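Local atomic coordinates of cytochrome c552 (Thermochromatium tepidum, PDB entry 5ZE8), a protein that carries five covalently bound heme c groups in a single chain and, as a low-potential cytochrome of a photosynthetic purple sulfur bacterium, probably transfers electrons. Residues 354-359 and 364-369; 192-195 and 199-202; 58-63 and 274-279. All blocks are in the same frame, centred on the assembly; numbering follows the deposited sequence.

Contact 1. Residues 354-359 and 364-369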
loop_
_atom_site.group_PDB
_atom_site.type_symbol
_atom_site.label_atom_id
_atom_site.label_comp_id
_atom_site.label_asym_id
_atom_site.label_seq_id
_atom_site.Cartn_x
_atom_site.Cartn_y
_atom_site.Cartn_z
ATOM N N TYR A 354 -4.112 14.300 -0.791
ATOM C CA TYR A 354 -4.245 14.510 -2.240
ATOM C C TYR A 354 -5.714 14.683 -2.558
ATOM O O TYR A 354 -6.572 14.022 -1.971
ATOM C CB TYR A 354 -3.689 13.288 -2.944
ATOM C CG TYR A 354 -3.759 13.336 -4.470
ATOM C CD1 TYR A 354 -3.195 14.373 -5.184
ATOM C CD2 TYR A 354 -4.357 12.282 -5.194
ATOM C CE1 TYR A 354 -3.273 14.381 -6.593
ATOM C CE2 TYR A 354 -4.433 12.291 -6.558
ATOM C CZ TYR A 354 -3.901 13.318 -7.250
ATOM O OH TYR A 354 -3.976 13.323 -8.641
ATOM N N GLY A 355 -6.051 15.588 -3.455
ATOM C CA GLY A 355 -7.434 15.657 -3.946
ATOM C C GLY A 355 -7.365 15.677 -5.477
ATOM O O GLY A 355 -6.251 15.914 -6.091
ATOM N N LEU A 356 -8.541 15.413 -6.061
ATOM C CA LEU A 356 -8.719 15.586 -7.503
ATOM C C LEU A 356 -9.749 16.679 -7.749
ATOM O O LEU A 356 -10.547 17.055 -6.845
ATOM C CB LEU A 356 -9.158 14.292 -8.137
ATOM C CG LEU A 356 -8.252 13.105 -7.746
ATOM C CD1 LEU A 356 -8.928 12.214 -6.747
ATOM C CD2 LEU A 356 -7.928 12.328 -8.968
ATOM N N ALA A 357 -9.722 17.176 -8.972
ATOM C CA ALA A 357 -10.477 18.370 -9.282
ATOM C C ALA A 357 -11.108 18.290 -10.635
ATOM O O ALA A 357 -10.762 17.433 -11.441
ATOM C CB ALA A 357 -9.540 19.559 -9.210
ATOM N N ASP A 358 -12.065 19.187 -10.851
ATOM C CA ASP A 358 -12.724 19.349 -12.185
ATOM C C ASP A 358 -12.004 20.426 -12.954
ATOM O O ASP A 358 -10.979 20.921 -12.487
ATOM C CB ASP A 358 -14.236 19.619 -12.027
ATOM C CG ASP A 358 -14.583 20.960 -11.390
ATOM O OD1 ASP A 358 -13.694 21.731 -10.888
ATOM O OD2 ASP A 358 -15.836 21.226 -11.335
ATOM N N ASP A 359 -12.526 20.850 -14.121
ATOM C CA ASP A 359 -11.773 21.856 -14.926
ATOM C C ASP A 359 -11.671 23.188 -14.216
ATOM O O ASP A 359 -10.735 23.945 -14.453
ATOM C CB ASP A 359 -12.412 22.050 -16.286
ATOM C CG ASP A 359 -12.228 20.875 -17.203
ATOM O OD1 ASP A 359 -11.328 20.034 -16.940
ATOM O OD2 ASP A 359 -12.939 20.825 -18.237
ATOM N N ALA A 364 -13.584 17.101 -7.018
ATOM C CA ALA A 364 -14.323 16.259 -7.890
ATOM C C ALA A 364 -14.146 14.832 -7.391
ATOM O O ALA A 364 -13.067 14.488 -6.942
ATOM C CB ALA A 364 -13.740 16.391 -9.293
ATOM N N PRO A 365 -15.189 13.993 -7.527
ATOM C CA PRO A 365 -14.987 12.577 -7.287
ATOM C C PRO A 365 -13.888 11.972 -8.192
ATOM O O PRO A 365 -13.701 12.348 -9.362
ATOM C CB PRO A 365 -16.362 11.960 -7.590
ATOM C CG PRO A 365 -17.320 13.077 -7.540
ATOM C CD PRO A 365 -16.574 14.298 -7.921
ATOM N N PRO A 366 -13.119 11.037 -7.643
ATOM C CA PRO A 366 -12.059 10.448 -8.480
ATOM C C PRO A 366 -12.497 9.921 -9.881
ATOM O O PRO A 366 -11.756 10.147 -10.859
ATOM C CB PRO A 366 -11.478 9.366 -7.592
ATOM C CG PRO A 366 -11.770 9.805 -6.192
ATOM C CD PRO A 366 -13.024 10.617 -6.219
ATOM N N PRO A 367 -13.720 9.335 -10.021
ATOM C CA PRO A 367 -14.079 8.878 -11.384
ATOM C C PRO A 367 -14.332 9.927 -12.432
ATOM O O PRO A 367 -14.173 9.633 -13.596
ATOM C CB PRO A 367 -15.362 8.102 -11.163
ATOM C CG PRO A 367 -15.229 7.606 -9.783
ATOM C CD PRO A 367 -14.713 8.832 -9.065
ATOM N N THR A 368 -14.767 11.109 -12.049
ATOM C CA THR A 368 -15.054 12.162 -13.032
ATOM C C THR A 368 -14.031 13.316 -13.053
ATOM O O THR A 368 -14.036 14.181 -13.930
ATOM C CB THR A 368 -16.501 12.671 -12.859
ATOM O OG1 THR A 368 -16.698 13.073 -11.508
ATOM C CG2 THR A 368 -17.494 11.515 -13.228
ATOM N N ALA A 369 -13.079 13.296 -12.153
ATOM C CA ALA A 369 -12.095 14.338 -12.118
ATOM C C ALA A 369 -11.273 14.437 -13.419
ATOM O O ALA A 369 -10.928 13.445 -14.074
ATOM C CB ALA A 369 -11.193 14.169 -10.898
HETATM O O HOH W 1 -11.053 14.368 -4.941
#

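Contact 2. Residues 192-195 and 199-202. With HEC (heme c), chain B; SO4 (sulfate ion), chain G.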
loop_
_atom_site.group_PDB
_atom_site.type_symbol
_atom_site.label_atom_id
_atom_site.label_comp_id
_atom_site.label_asym_id
_atom_site.label_seq_id
_atom_site.Cartn_x
_atom_site.Cartn_y
_atom_site.Cartn_z
ATOM N N PRO A 192 12.659 -31.904 1.404
ATOM C CA PRO A 192 12.526 -32.315 0.051
ATOM C C PRO A 192 12.350 -31.047 -0.805
ATOM O O PRO A 192 11.711 -30.108 -0.366
ATOM C CB PRO A 192 11.281 -33.227 0.015
ATOM C CG PRO A 192 11.064 -33.605 1.446
ATOM C CD PRO A 192 11.542 -32.385 2.242
ATOM N N ASN A 193 12.901 -31.119 -1.990
ATOM C CA ASN A 193 12.991 -29.931 -2.899
ATOM C C ASN A 193 12.292 -30.266 -4.174
ATOM O O ASN A 193 12.846 -30.974 -5.036
ATOM C CB ASN A 193 14.444 -29.531 -3.117
ATOM C CG ASN A 193 14.560 -28.202 -3.888
ATOM O OD1 ASN A 193 13.604 -27.784 -4.507
ATOM N ND2 ASN A 193 15.660 -27.537 -3.733
ATOM N N PRO A 194 11.046 -29.732 -4.384
ATOM C CA PRO A 194 10.288 -29.992 -5.566
ATOM C C PRO A 194 10.626 -29.068 -6.770
ATOM O O PRO A 194 9.980 -29.166 -7.784
ATOM C CB PRO A 194 8.881 -29.637 -5.108
ATOM C CG PRO A 194 9.095 -28.448 -4.176
ATOM C CD PRO A 194 10.373 -28.749 -3.469
ATOM N N HIS A 195 11.633 -28.216 -6.570
ATOM C CA HIS A 195 12.039 -27.209 -7.535
ATOM C C HIS A 195 13.246 -27.660 -8.403
ATOM O O HIS A 195 13.787 -26.821 -9.132
ATOM C CB HIS A 195 12.418 -25.937 -6.832
ATOM C CG HIS A 195 11.400 -25.428 -5.870
ATOM N ND1 HIS A 195 10.113 -25.152 -6.269
ATOM C CD2 HIS A 195 11.500 -25.057 -4.564
ATOM C CE1 HIS A 195 9.452 -24.707 -5.204
ATOM N NE2 HIS A 195 10.271 -24.605 -4.181
ATOM N N PRO A 199 8.751 -34.372 -9.085
ATOM C CA PRO A 199 7.955 -34.493 -7.856
ATOM C C PRO A 199 8.781 -35.058 -6.743
ATOM O O PRO A 199 9.872 -35.687 -6.978
ATOM C CB PRO A 199 6.813 -35.439 -8.219
ATOM C CG PRO A 199 6.911 -35.658 -9.668
ATOM C CD PRO A 199 8.275 -35.318 -10.121
ATOM N N VAL A 200 8.328 -34.785 -5.523
ATOM C CA VAL A 200 8.981 -35.310 -4.363
ATOM C C VAL A 200 7.949 -35.805 -3.399
ATOM O O VAL A 200 6.807 -35.474 -3.464
ATOM C CB VAL A 200 9.980 -34.310 -3.709
ATOM C CG1 VAL A 200 11.093 -33.959 -4.702
ATOM C CG2 VAL A 200 9.308 -33.035 -3.196
ATOM N N GLU A 201 8.352 -36.706 -2.505
ATOM C CA GLU A 201 7.479 -37.129 -1.407
ATOM C C GLU A 201 7.760 -36.350 -0.187
ATOM O O GLU A 201 8.937 -36.168 0.195
ATOM C CB GLU A 201 7.725 -38.606 -1.062
ATOM C CG GLU A 201 7.424 -39.512 -2.220
ATOM C CD GLU A 201 5.948 -39.509 -2.505
ATOM O OE1 GLU A 201 5.545 -39.186 -3.668
ATOM O OE2 GLU A 201 5.191 -39.781 -1.523
ATOM N N LEU A 202 6.713 -35.878 0.473
ATOM C CA LEU A 202 6.914 -35.204 1.744
ATOM C C LEU A 202 5.918 -35.831 2.733
ATOM O O LEU A 202 4.697 -35.815 2.443
ATOM C CB LEU A 202 6.597 -33.716 1.616
ATOM C CG LEU A 202 6.573 -32.886 2.894
ATOM C CD1 LEU A 202 7.983 -32.604 3.319
ATOM C CD2 LEU A 202 5.846 -31.585 2.580
HETATM FE FE HEC B . 9.870 -23.800 -2.292
HETATM C CHA HEC B . 13.044 -22.509 -2.051
HETATM C CHB HEC B . 8.760 -20.875 -3.675
HETATM C CHC HEC B . 6.668 -25.039 -2.454
HETATM C CHD HEC B . 10.875 -26.696 -0.796
HETATM N NA HEC B . 10.726 -22.069 -2.831
HETATM C C1A HEC B . 12.065 -21.746 -2.652
HETATM C C2A HEC B . 12.329 -20.441 -3.160
HETATM C C3A HEC B . 11.116 -19.946 -3.595
HETATM C C4A HEC B . 10.119 -20.962 -3.425
HETATM C CMA HEC B . 10.857 -18.597 -4.252
HETATM C CAA HEC B . 13.641 -19.711 -3.084
HETATM C CBA HEC B . 14.726 -20.191 -4.056
HETATM C CGA HEC B . 15.814 -19.131 -3.953
HETATM O O1A HEC B . 16.624 -19.176 -3.022
HETATM O O2A HEC B . 16.008 -18.288 -4.852
HETATM N NB HEC B . 8.061 -23.082 -2.961
HETATM C C1B HEC B . 7.838 -21.839 -3.473
HETATM C C2B HEC B . 6.465 -21.714 -3.755
HETATM C C3B HEC B . 5.808 -22.842 -3.407
HETATM C C4B HEC B . 6.899 -23.729 -2.921
HETATM C CMB HEC B . 5.911 -20.368 -4.308
HETATM C CAB HEC B . 4.388 -23.235 -3.696
HETATM C CBB HEC B . 3.887 -23.066 -5.034
HETATM N NC HEC B . 8.972 -25.565 -1.739
HETATM C C1C HEC B . 7.626 -25.854 -1.917
HETATM C C2C HEC B . 7.336 -27.107 -1.300
HETATM C C3C HEC B . 8.524 -27.592 -0.757
HETATM C C4C HEC B . 9.535 -26.641 -1.074
HETATM C CMC HEC B . 5.922 -27.641 -1.161
HETATM C CAC HEC B . 8.799 -28.852 0.029
HETATM C CBC HEC B . 8.212 -30.046 -0.317
HETATM N ND HEC B . 11.553 -24.425 -1.588
HETATM C C1D HEC B . 11.770 -25.667 -1.013
HETATM C C2D HEC B . 13.146 -25.773 -0.580
HETATM C C3D HEC B . 13.762 -24.635 -0.923
HETATM C C4D HEC B . 12.723 -23.781 -1.572
HETATM C CMD HEC B . 13.801 -26.965 0.125
HETATM C CAD HEC B . 15.185 -24.241 -0.616
HETATM C CBD HEC B . 15.296 -23.428 0.675
HETATM C CGD HEC B . 14.469 -23.717 1.891
HETATM O O1D HEC B . 14.778 -24.715 2.616
HETATM O O2D HEC B . 13.507 -22.933 2.167
HETATM S S SO4 G . 18.446 -28.078 -0.809
HETATM O O1 SO4 G . 19.882 -28.553 -0.911
HETATM O O2 SO4 G . 17.687 -28.825 -1.852
HETATM O O3 SO4 G . 17.810 -28.282 0.565
HETATM O O4 SO4 G . 18.527 -26.638 -1.163
#

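Contact 3. Residues 58-63 and 274-279. With HEC (heme c), chain E.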
loop_
_atom_site.group_PDB
_atom_site.type_symbol
_atom_site.label_atom_id
_atom_site.label_comp_id
_atom_site.label_asym_id
_atom_site.label_seq_id
_atom_site.Cartn_x
_atom_site.Cartn_y
_atom_site.Cartn_z
ATOM N N GLY A 58 -1.215 -13.016 6.857
ATOM C CA GLY A 58 -1.664 -11.822 7.521
ATOM C C GLY A 58 -1.595 -10.512 6.785
ATOM O O GLY A 58 -1.997 -9.493 7.289
ATOM N N SER A 59 -1.013 -10.550 5.585
ATOM C CA SER A 59 -0.784 -9.329 4.833
ATOM C C SER A 59 -1.962 -8.900 3.975
ATOM O O SER A 59 -2.772 -9.722 3.610
ATOM C CB SER A 59 0.431 -9.488 3.889
ATOM O OG SER A 59 0.152 -10.303 2.765
ATOM N N MET A 60 -1.976 -7.631 3.595
ATOM C CA MET A 60 -3.036 -7.201 2.656
ATOM C C MET A 60 -2.937 -7.822 1.311
ATOM O O MET A 60 -3.915 -7.848 0.571
ATOM C CB MET A 60 -3.114 -5.701 2.554
ATOM C CG MET A 60 -3.529 -5.059 3.835
ATOM S SD MET A 60 -5.066 -5.644 4.551
ATOM C CE MET A 60 -6.254 -5.233 3.241
ATOM N N HIS A 61 -1.769 -8.335 0.903
ATOM C CA HIS A 61 -1.694 -9.127 -0.333
ATOM C C HIS A 61 -2.608 -10.366 -0.276
ATOM O O HIS A 61 -3.341 -10.641 -1.212
ATOM C CB HIS A 61 -0.260 -9.532 -0.668
ATOM C CG HIS A 61 0.606 -8.411 -1.074
ATOM N ND1 HIS A 61 1.900 -8.235 -0.639
ATOM C CD2 HIS A 61 0.338 -7.373 -1.901
ATOM C CE1 HIS A 61 2.345 -7.100 -1.172
ATOM N NE2 HIS A 61 1.434 -6.578 -1.941
ATOM N N ALA A 62 -2.544 -11.106 0.847
ATOM C CA ALA A 62 -3.457 -12.238 1.010
ATOM C C ALA A 62 -4.895 -11.830 1.215
ATOM O O ALA A 62 -5.751 -12.676 0.964
ATOM C CB ALA A 62 -3.079 -13.012 2.208
ATOM N N LYS A 63 -5.165 -10.607 1.604
ATOM C CA LYS A 63 -6.519 -10.082 1.820
ATOM C C LYS A 63 -6.954 -9.095 0.783
ATOM O O LYS A 63 -7.748 -8.214 1.071
ATOM C CB LYS A 63 -6.599 -9.438 3.192
ATOM C CG LYS A 63 -6.133 -10.397 4.289
ATOM C CD LYS A 63 -5.991 -9.677 5.640
ATOM C CE LYS A 63 -5.241 -10.473 6.657
ATOM N NZ LYS A 63 -5.110 -9.692 7.914
ATOM N N GLY A 274 1.844 -1.886 5.582
ATOM C CA GLY A 274 1.836 -0.496 5.345
ATOM C C GLY A 274 0.792 0.161 6.238
ATOM O O GLY A 274 0.874 0.153 7.457
ATOM N N GLY A 275 -0.210 0.766 5.613
ATOM C CA GLY A 275 -1.235 1.546 6.331
ATOM C C GLY A 275 -2.110 0.755 7.264
ATOM O O GLY A 275 -2.746 1.359 8.128
ATOM N N HIS A 276 -2.138 -0.585 7.163
ATOM C CA HIS A 276 -2.933 -1.376 8.080
ATOM C C HIS A 276 -2.094 -1.764 9.302
ATOM O O HIS A 276 -2.590 -2.545 10.153
ATOM C CB HIS A 276 -3.486 -2.614 7.376
ATOM C CG HIS A 276 -4.587 -2.346 6.406
ATOM N ND1 HIS A 276 -4.370 -1.865 5.137
ATOM C CD2 HIS A 276 -5.929 -2.424 6.539
ATOM C CE1 HIS A 276 -5.532 -1.673 4.527
ATOM N NE2 HIS A 276 -6.496 -2.105 5.350
ATOM N N HIS A 277 -0.839 -1.316 9.410
ATOM C CA HIS A 277 0.074 -1.749 10.421
ATOM C C HIS A 277 0.689 -0.564 11.147
ATOM O O HIS A 277 1.608 0.074 10.690
ATOM C CB HIS A 277 1.071 -2.654 9.759
ATOM C CG HIS A 277 0.414 -3.915 9.328
ATOM N ND1 HIS A 277 0.071 -4.887 10.238
ATOM C CD2 HIS A 277 -0.210 -4.244 8.176
ATOM C CE1 HIS A 277 -0.620 -5.838 9.618
ATOM N NE2 HIS A 277 -0.830 -5.457 8.375
ATOM N N GLU A 278 0.184 -0.364 12.353
ATOM C CA GLU A 278 0.636 0.711 13.221
ATOM C C GLU A 278 2.160 0.762 13.514
ATOM O O GLU A 278 2.765 1.793 13.492
ATOM C CB GLU A 278 -0.251 0.686 14.522
ATOM C CG GLU A 278 0.218 1.586 15.659
ATOM C CD GLU A 278 -0.549 1.363 17.001
ATOM O OE1 GLU A 278 0.081 1.486 18.106
ATOM O OE2 GLU A 278 -1.767 1.079 16.956
ATOM N N ALA A 279 2.878 -0.356 13.733
ATOM C CA ALA A 279 4.343 -0.223 13.888
ATOM C C ALA A 279 5.072 0.294 12.729
ATOM O O ALA A 279 6.051 1.054 12.848
ATOM C CB ALA A 279 4.923 -1.580 14.326
HETATM FE FE HEC E . 1.601 -4.797 -2.948
HETATM C CHA HEC E . -0.744 -3.623 -0.766
HETATM C CHB HEC E . 4.095 -3.582 -0.938
HETATM C CHC HEC E . 3.914 -6.297 -4.974
HETATM C CHD HEC E . -0.870 -5.576 -5.248
HETATM N NA HEC E . 1.640 -3.822 -1.218
HETATM C C1A HEC E . 0.582 -3.412 -0.422
HETATM C C2A HEC E . 1.044 -2.729 0.764
HETATM C C3A HEC E . 2.395 -2.691 0.636
HETATM C C4A HEC E . 2.766 -3.452 -0.524
HETATM C CMA HEC E . 3.399 -2.104 1.631
HETATM C CAA HEC E . 0.199 -2.068 1.792
HETATM C CBA HEC E . -0.155 -3.058 2.899
HETATM C CGA HEC E . -1.095 -2.399 3.912
HETATM O O1A HEC E . -2.169 -1.865 3.568
HETATM O O2A HEC E . -0.853 -2.482 5.153
HETATM N NB HEC E . 3.627 -4.877 -2.933
HETATM C C1B HEC E . 4.485 -4.283 -2.078
HETATM C C2B HEC E . 5.827 -4.529 -2.497
HETATM C C3B HEC E . 5.794 -5.279 -3.614
HETATM C C4B HEC E . 4.371 -5.567 -3.857
HETATM C CMB HEC E . 7.053 -3.983 -1.771
HETATM C CAB HEC E . 6.901 -5.897 -4.385
HETATM C CBB HEC E . 7.846 -6.628 -3.572
HETATM N NC HEC E . 1.545 -5.743 -4.690
HETATM C C1C HEC E . 2.555 -6.288 -5.368
HETATM C C2C HEC E . 2.145 -6.943 -6.637
HETATM C C3C HEC E . 0.815 -6.711 -6.697
HETATM C C4C HEC E . 0.419 -5.975 -5.513
HETATM C CMC HEC E . 3.059 -7.633 -7.638
HETATM C CAC HEC E . -0.192 -7.080 -7.795
HETATM C CBC HEC E . -0.136 -8.346 -8.397
HETATM N ND HEC E . -0.347 -4.607 -2.977
HETATM C C1D HEC E . -1.218 -4.958 -4.004
HETATM C C2D HEC E . -2.595 -4.680 -3.631
HETATM C C3D HEC E . -2.578 -4.170 -2.395
HETATM C C4D HEC E . -1.150 -4.142 -1.983
HETATM C CMD HEC E . -3.727 -4.931 -4.547
HETATM C CAD HEC E . -3.815 -3.672 -1.603
HETATM C CBD HEC E . -4.805 -4.754 -1.286
HETATM C CGD HEC E . -5.938 -4.200 -0.432
HETATM O O1D HEC E . -5.777 -3.284 0.430
HETATM O O2D HEC E . -7.087 -4.706 -0.620
HETATM O O HOH W 2 -2.600 -6.851 6.956
#

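Contact 1. Residues 354-359 and 364-369
The long connection of a beta hairpin, the one made by antiparallel strands 351-357 and 371-375, folds back here on its own first strand: Leu356 and Ala357 meet Ala364, Pro366 and Ala369. Ala364 engages both backbone polar atoms of Leu356. Its N donates directly to Leu356 O over 3.0 Å, with an N-H...O angle of 144° and the donor above the carbonyl plane. A water links the other pair, accepting from Leu356 N at 2.9 Å and donating to Ala364 O at 2.8 Å. The direct bond and the water link thus join Ala364 to Leu356 at both its N and its O.

The Leu356 side chain points toward the loop and packs on Pro366 and Ala369. A chi1 of -51°, with CG anti to the carbonyl carbon, and a chi2 of 105°, away from the usual staggered values, together bring CD1 to Pro366 CG at 3.8 Å, the two side chains crossing at about a right angle. Leu240 of strand 239-241 touches both of them. The loop keeps its curl through a turn in which Thr368 N bonds to Pro365 O, and Asn234 ND2 ties Pro366 O and Ala369 O from outside.

Ala369 then closes on the strand. Its methyl is pressed against the stem of Leu356, CB to CB only 3.4 Å, tighter than usual van der Waals contact, and the same carbon lies 3.3 Å from Ala357 O. Nearer the strand's end, Ala364 CB rests on the next peptide, 3.5 Å from Ala357 C.

Contact 2. Residues 192-195 and 199-202
Val200 pushes its forked side chain into a hollow between Pro192 and Pro194. The branch CG2 settles among the two rings, 3.8 Å from Pro192 CB and 3.9 Å from Pro194 CB, while CG1 turns the other way and rests on Asn193 O at 3.5 Å. Leu202 supplies a second bump, its CD1 against Pro192 CD at 3.7 Å. The Pro192 ring in turn wedges between Val200 and Leu202, with Pro192 CG 3.6 Å from Glu201 O. No hydrogen bond crosses the contact.

Strand 200-202 pairs antiparallel with 205-207 in a two-stranded hairpin, whose Ile207 also touches Pro194, Val200 and Leu202. Behind this surface is a heme c with two histidine ligands: His195 NE2 binds the iron, and His49 supplies the other. Pro194 fits the corner between porphyrin and ligand, CG over the centre of the His195 ring and CD 3.3 Å from heme atom C4C. Asn193 leaves the backbone away from Val200. With its CG anti to N (chi1 -172°), OD1 accepts from His195 N at 2.9 Å, an Asx turn, and ND2 donates to O2 of a sulfate, probably from the crystallisation liquor, that Arg167 also binds.

Contact 3. Residues 58-63 and 274-279
Met60 crosses the face of the His276 imidazole at about a right angle, and this is the one direct side-chain meeting between the two segments. It is a Met-aromatic contact: SD stands 3.7 Å from the ring centroid and only 4° off its normal, with CG over the same face in a CH-pi approach. The bend at chi2 (-55°) sets the Met60 sulfur over the ring, and a further bend at chi3 then sets CE 3.8 Å from His276 NE2.

Hydrogen bonds link the His276 segment to one heme propionate. In the plane of its ring, His276 ND1 donates to O1A at 2.7 Å with an angle of 156°. The other oxygen, O2A, is gripped by two backbone donors, Gly274 N at 2.8 Å and His276 N at 3.0 Å, both from the type I turn that runs from Gly274 to His277. Putting a leucine at His276 would probably leave O1A without this donor and Met60 SD without an aromatic face to rest on.

Water adds the second link. One molecule donates to Gly58 O at 2.7 Å and lies at the edge of the His277 ring, 2.7 Å from NE2. Lys63 NZ also donates to Gly58 O, from above the carbonyl plane, so this oxygen has two partners, and the nearby ammonium may polarise it.

Metal coordination comes from the residue after Met60: His61 NE2 binds the iron, and His229 binds it too. Met60 and His276 also touch a neighbouring heme c. The site is that of a bis-histidine heme c in a multiheme cytochrome, with a propionate held by the turn Gly274-His277.

From the N terminus, segment 58-63 comes first, following helix 50-57, and waits some 210 residues for its partner. Contact 2 opens and closes within that interval, sealing a loop of just three residues between 192-195 and 199-202. Contact 3 then closes as the chain reaches 274-279, joining the loop after helix 50-57 to the turn before helix 278-283, near the middle of the molecule. Contact 1 follows in series and ties the end of strand 351-357 to the loop that leads on to strand 371-375, closing over four residues. Contacts 1 and 2 lie on opposite sides of the chain's centre, their own centres about 53 Å apart, and none of the three touches another.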